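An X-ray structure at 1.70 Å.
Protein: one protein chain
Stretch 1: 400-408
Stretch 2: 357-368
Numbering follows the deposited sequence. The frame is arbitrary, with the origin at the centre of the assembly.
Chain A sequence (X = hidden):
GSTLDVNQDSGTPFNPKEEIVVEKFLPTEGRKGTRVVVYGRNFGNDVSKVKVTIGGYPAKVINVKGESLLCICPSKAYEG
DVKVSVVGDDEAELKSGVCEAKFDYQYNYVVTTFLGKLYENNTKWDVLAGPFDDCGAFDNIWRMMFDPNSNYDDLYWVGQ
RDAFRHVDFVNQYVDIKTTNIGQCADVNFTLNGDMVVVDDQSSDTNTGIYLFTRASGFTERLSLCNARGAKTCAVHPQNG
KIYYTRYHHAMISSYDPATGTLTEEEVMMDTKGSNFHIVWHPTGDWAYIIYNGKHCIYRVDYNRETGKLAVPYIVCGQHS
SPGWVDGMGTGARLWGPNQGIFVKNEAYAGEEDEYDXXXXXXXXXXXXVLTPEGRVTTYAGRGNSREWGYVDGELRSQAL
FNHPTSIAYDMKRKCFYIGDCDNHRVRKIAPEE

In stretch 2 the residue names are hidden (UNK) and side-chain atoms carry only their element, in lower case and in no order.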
# COMPACT_ATOMS: atom_id res chain seq x y z
N LEU A 400 -5.82 -3.96 14.77
CA LEU A 400 -6.82 -4.97 14.42
C LEU A 400 -7.56 -4.54 13.16
O LEU A 400 -7.94 -3.36 13.00
CB LEU A 400 -7.82 -5.18 15.56
CG LEU A 400 -7.28 -5.95 16.75
CD1 LEU A 400 -8.20 -5.82 17.97
CD2 LEU A 400 -7.02 -7.43 16.40
N PHE A 401 -7.77 -5.52 12.29
CA PHE A 401 -8.55 -5.38 11.09
C PHE A 401 -9.74 -6.32 11.18
O PHE A 401 -9.80 -7.19 12.05
CB PHE A 401 -7.76 -5.84 9.87
CG PHE A 401 -6.49 -5.05 9.60
CD1 PHE A 401 -6.55 -3.82 8.98
CD2 PHE A 401 -5.26 -5.58 9.93
CE1 PHE A 401 -5.38 -3.10 8.71
CE2 PHE A 401 -4.10 -4.87 9.66
CZ PHE A 401 -4.16 -3.63 9.05
N ASN A 402 -10.64 -6.20 10.23
CA ASN A 402 -11.79 -7.12 10.14
C ASN A 402 -12.07 -7.38 8.68
O ASN A 402 -12.72 -6.56 8.00
CB ASN A 402 -13.03 -6.54 10.84
CG ASN A 402 -14.14 -7.56 11.02
OD1 ASN A 402 -14.07 -8.66 10.46
ND2 ASN A 402 -15.15 -7.21 11.84
N HIS A 403 -11.55 -8.50 8.21
CA HIS A 403 -11.59 -8.90 6.80
C HIS A 403 -10.85 -7.93 5.88
O HIS A 403 -11.40 -7.38 4.91
CB HIS A 403 -13.03 -9.16 6.36
CG HIS A 403 -13.62 -10.36 7.01
ND1 HIS A 403 -14.95 -10.43 7.38
CD2 HIS A 403 -13.08 -11.55 7.35
CE1 HIS A 403 -15.19 -11.61 7.93
NE2 HIS A 403 -14.07 -12.32 7.91
N PRO A 404 -9.56 -7.72 6.17
CA PRO A 404 -8.78 -6.96 5.22
C PRO A 404 -8.70 -7.72 3.92
O PRO A 404 -8.39 -8.91 3.94
CB PRO A 404 -7.41 -6.87 5.89
CG PRO A 404 -7.32 -8.04 6.79
CD PRO A 404 -8.73 -8.37 7.19
N THR A 405 -8.93 -7.06 2.79
CA THR A 405 -9.14 -7.75 1.53
C THR A 405 -8.31 -7.21 0.37
O THR A 405 -7.69 -7.96 -0.36
CB THR A 405 -10.63 -7.72 1.17
OG1 THR A 405 -11.37 -8.33 2.24
CG2 THR A 405 -10.93 -8.46 -0.12
N SER A 406 -8.31 -5.90 0.21
CA SER A 406 -7.63 -5.24 -0.86
C SER A 406 -6.42 -4.46 -0.33
O SER A 406 -6.35 -4.09 0.86
CB SER A 406 -8.62 -4.32 -1.59
OG SER A 406 -9.17 -3.36 -0.71
N ILE A 407 -5.45 -4.24 -1.21
CA ILE A 407 -4.21 -3.60 -0.84
C ILE A 407 -3.63 -2.83 -2.03
O ILE A 407 -3.68 -3.26 -3.18
CB ILE A 407 -3.21 -4.62 -0.23
CG1 ILE A 407 -1.95 -3.93 0.29
CG2 ILE A 407 -2.88 -5.73 -1.25
CD1 ILE A 407 -1.05 -4.84 1.13
N ALA A 408 -3.05 -1.68 -1.72
CA ALA A 408 -2.29 -0.89 -2.69
C ALA A 408 -1.11 -0.23 -1.99
O ALA A 408 -1.16 0.02 -0.77
CB ALA A 408 -3.19 0.15 -3.35
N UNK A 357 6.18 -9.63 -1.58
CA UNK A 357 4.78 -9.73 -1.98
C UNK A 357 3.91 -9.55 -0.72
O UNK A 357 3.84 -10.45 0.14
c UNK A 357 4.52 -11.07 -2.65
c UNK A 357 2.83 -10.40 -4.42
c UNK A 357 1.59 -10.52 -5.04
c UNK A 357 0.99 -12.23 -3.46
c UNK A 357 3.15 -11.19 -3.30
c UNK A 357 2.22 -12.11 -2.83
c UNK A 357 0.68 -11.44 -4.56
N UNK A 358 3.25 -8.39 -0.60
CA UNK A 358 2.35 -8.11 0.53
C UNK A 358 0.95 -8.46 0.15
O UNK A 358 0.47 -8.06 -0.91
c UNK A 358 3.68 -6.22 1.59
c UNK A 358 4.83 -5.59 3.61
c UNK A 358 4.88 -6.06 0.89
c UNK A 358 3.68 -5.93 2.95
c UNK A 358 5.99 -5.45 2.91
c UNK A 358 2.40 -6.62 0.91
c UNK A 358 6.04 -5.68 1.53
o UNK A 358 7.08 -5.08 3.62
N UNK A 359 0.27 -9.21 1.00
CA UNK A 359 -1.09 -9.59 0.73
C UNK A 359 -1.99 -9.55 1.94
O UNK A 359 -1.54 -9.69 3.09
c UNK A 359 1.12 -13.47 1.82
c UNK A 359 0.20 -14.26 2.50
c UNK A 359 -1.57 -12.93 1.60
c UNK A 359 0.68 -12.42 1.02
c UNK A 359 -0.67 -12.12 0.91
c UNK A 359 -1.16 -10.98 0.06
c UNK A 359 -1.13 -13.98 2.38
N UNK A 360 -3.28 -9.35 1.66
CA UNK A 360 -4.28 -9.38 2.70
C UNK A 360 -4.77 -10.82 2.91
O UNK A 360 -5.16 -11.49 1.96
c UNK A 360 -5.45 -8.49 2.31
s UNK A 360 -4.98 -6.76 2.43
N UNK A 361 -4.70 -11.29 4.14
CA UNK A 361 -5.12 -12.63 4.51
C UNK A 361 -6.44 -12.37 5.23
O UNK A 361 -6.46 -12.08 6.42
o UNK A 361 -3.77 -15.44 6.36
c UNK A 361 -4.05 -13.28 5.38
c UNK A 361 -4.03 -14.81 5.30
o UNK A 361 -4.21 -15.39 4.20
N UNK A 362 -7.53 -12.41 4.48
CA UNK A 362 -8.80 -11.89 4.92
C UNK A 362 -9.31 -12.55 6.19
O UNK A 362 -9.80 -11.86 7.12
n UNK A 362 -13.54 -11.56 3.26
c UNK A 362 -12.12 -11.70 2.92
n UNK A 362 -15.63 -10.61 3.28
c UNK A 362 -11.21 -11.53 4.11
c UNK A 362 -14.35 -10.54 2.92
c UNK A 362 -9.82 -12.03 3.79
n UNK A 362 -13.94 -9.47 2.26
N UNK A 363 -9.18 -13.85 6.28
CA UNK A 363 -9.79 -14.59 7.38
C UNK A 363 -8.91 -14.84 8.59
O UNK A 363 -9.41 -15.24 9.63
o UNK A 363 -12.42 -14.71 6.13
o UNK A 363 -11.56 -16.11 4.75
c UNK A 363 -10.46 -15.86 6.86
c UNK A 363 -11.57 -15.55 5.85
N UNK A 364 -7.61 -14.53 8.48
CA UNK A 364 -6.76 -14.38 9.66
C UNK A 364 -6.68 -12.92 10.12
O UNK A 364 -6.09 -12.64 11.17
c UNK A 364 -5.35 -14.92 9.41
o UNK A 364 -4.65 -14.08 8.51
N UNK A 365 -7.28 -12.02 9.33
CA UNK A 365 -7.37 -10.58 9.61
C UNK A 365 -6.00 -9.91 9.67
O UNK A 365 -5.75 -9.02 10.52
c UNK A 365 -9.51 -11.04 10.87
c UNK A 365 -8.19 -10.32 10.87
n UNK A 365 -10.62 -10.54 10.23
c UNK A 365 -11.63 -11.38 10.40
n UNK A 365 -11.20 -12.42 11.10
c UNK A 365 -9.89 -12.20 11.45
N UNK A 366 -5.13 -10.28 8.73
CA UNK A 366 -3.78 -9.76 8.70
C UNK A 366 -3.36 -9.29 7.31
O UNK A 366 -3.94 -9.66 6.27
c UNK A 366 -2.77 -10.82 9.18
o UNK A 366 -2.90 -12.01 8.38
c UNK A 366 -2.99 -11.17 10.65
N UNK A 367 -2.34 -8.46 7.31
CA UNK A 367 -1.52 -8.21 6.14
C UNK A 367 -0.25 -9.03 6.35
O UNK A 367 0.38 -8.97 7.42
c UNK A 367 -1.19 -6.71 5.98
c UNK A 367 -2.48 -5.87 5.83
c UNK A 367 -0.28 -6.50 4.76
N UNK A 368 0.11 -9.84 5.34
CA UNK A 368 1.22 -10.78 5.44
C UNK A 368 2.19 -10.51 4.31
O UNK A 368 1.86 -9.79 3.36
n UNK A 368 0.85 -16.82 8.05
c UNK A 368 0.71 -12.23 5.48
n UNK A 368 0.16 -14.72 7.42
c UNK A 368 -0.05 -16.03 7.52
c UNK A 368 -0.23 -12.43 6.66
n UNK A 368 -1.21 -16.54 7.11
c UNK A 368 -0.81 -13.82 6.82
O HOH W 1 -6.47 -8.10 12.97

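Position 357 carries one carbon and then a ring of six carbons, with no heteroatom. It lies out of reach of stretch 1. It is Phe 357.

Position 358 has one carbon, a six-carbon ring and an oxygen on that ring. Its CB meets Ile 407 CD1 at 3.9 Å, while the ring leads away. The ring oxygen makes it Tyr 358.

Position 359 again shows one carbon and a plain six-carbon ring. It points away from stretch 1. This is Phe 359.

Position 360 has one carbon and one sulfur. The sulfur lies 3.8 Å from Ile 407 CB and 4.2 Å from Pro 404 CB. Only cysteine fits, so this is Cys 360.

Position 361 has two carbons, the second carrying two oxygens, and points away. It is Asp 361.

Position 362 has three carbons, a nitrogen, and a carbon carrying two more nitrogens. This planar group lies flat on the ring of His 403, with centres 4.6 Å apart and planes at 6°. It is Arg 362. Its NH1 donates a hydrogen bond to Thr 405 OG1 at 2.8 Å.

Position 363 has two carbons and two terminal oxygens. CA-to-CB points away, but the end comes nearer to His 403. It is Asp 363, with OD1 3.4 Å from His 403 NE2.

Position 364, one carbon and one oxygen without contact to stretch 1, is Ser 364.

Position 365 has one carbon and a five-membered ring of three carbons and two nitrogens. The ring reaches the backbone of Asn 402 and His 403. It is His 365. Its ND1 accepts a hydrogen bond from His 403 N at 3.0 Å.

Position 366, one carbon carrying an oxygen and a carbon, points away and is Thr 366.

Position 367 has three carbons, branched at the first. It is Val 367, with CG2 4.3 Å from Phe 401 CZ and CG1 4.1 Å from Ile 407 CD1.

Position 368 has three carbons, a nitrogen, and a carbon with two nitrogens, out of reach of stretch 1. It is Arg 368.

Strands 404-408 and 357-361 run nearly antiparallel, at 155°. Ile 407 packs on Tyr 358, Cys 360 and Val 367. The guanidinium of Arg 362, flat on His 403, also holds Thr 405 OG1 at its edge. The His 365 ring holds the backbone N of His 403. Water 1 adds a bridge, donating to His 365 O at 2.7 Å and accepting from Phe 401 N at 3.0 Å.

Stretch 2, residues 357-368: FYFCDRDSHTVR
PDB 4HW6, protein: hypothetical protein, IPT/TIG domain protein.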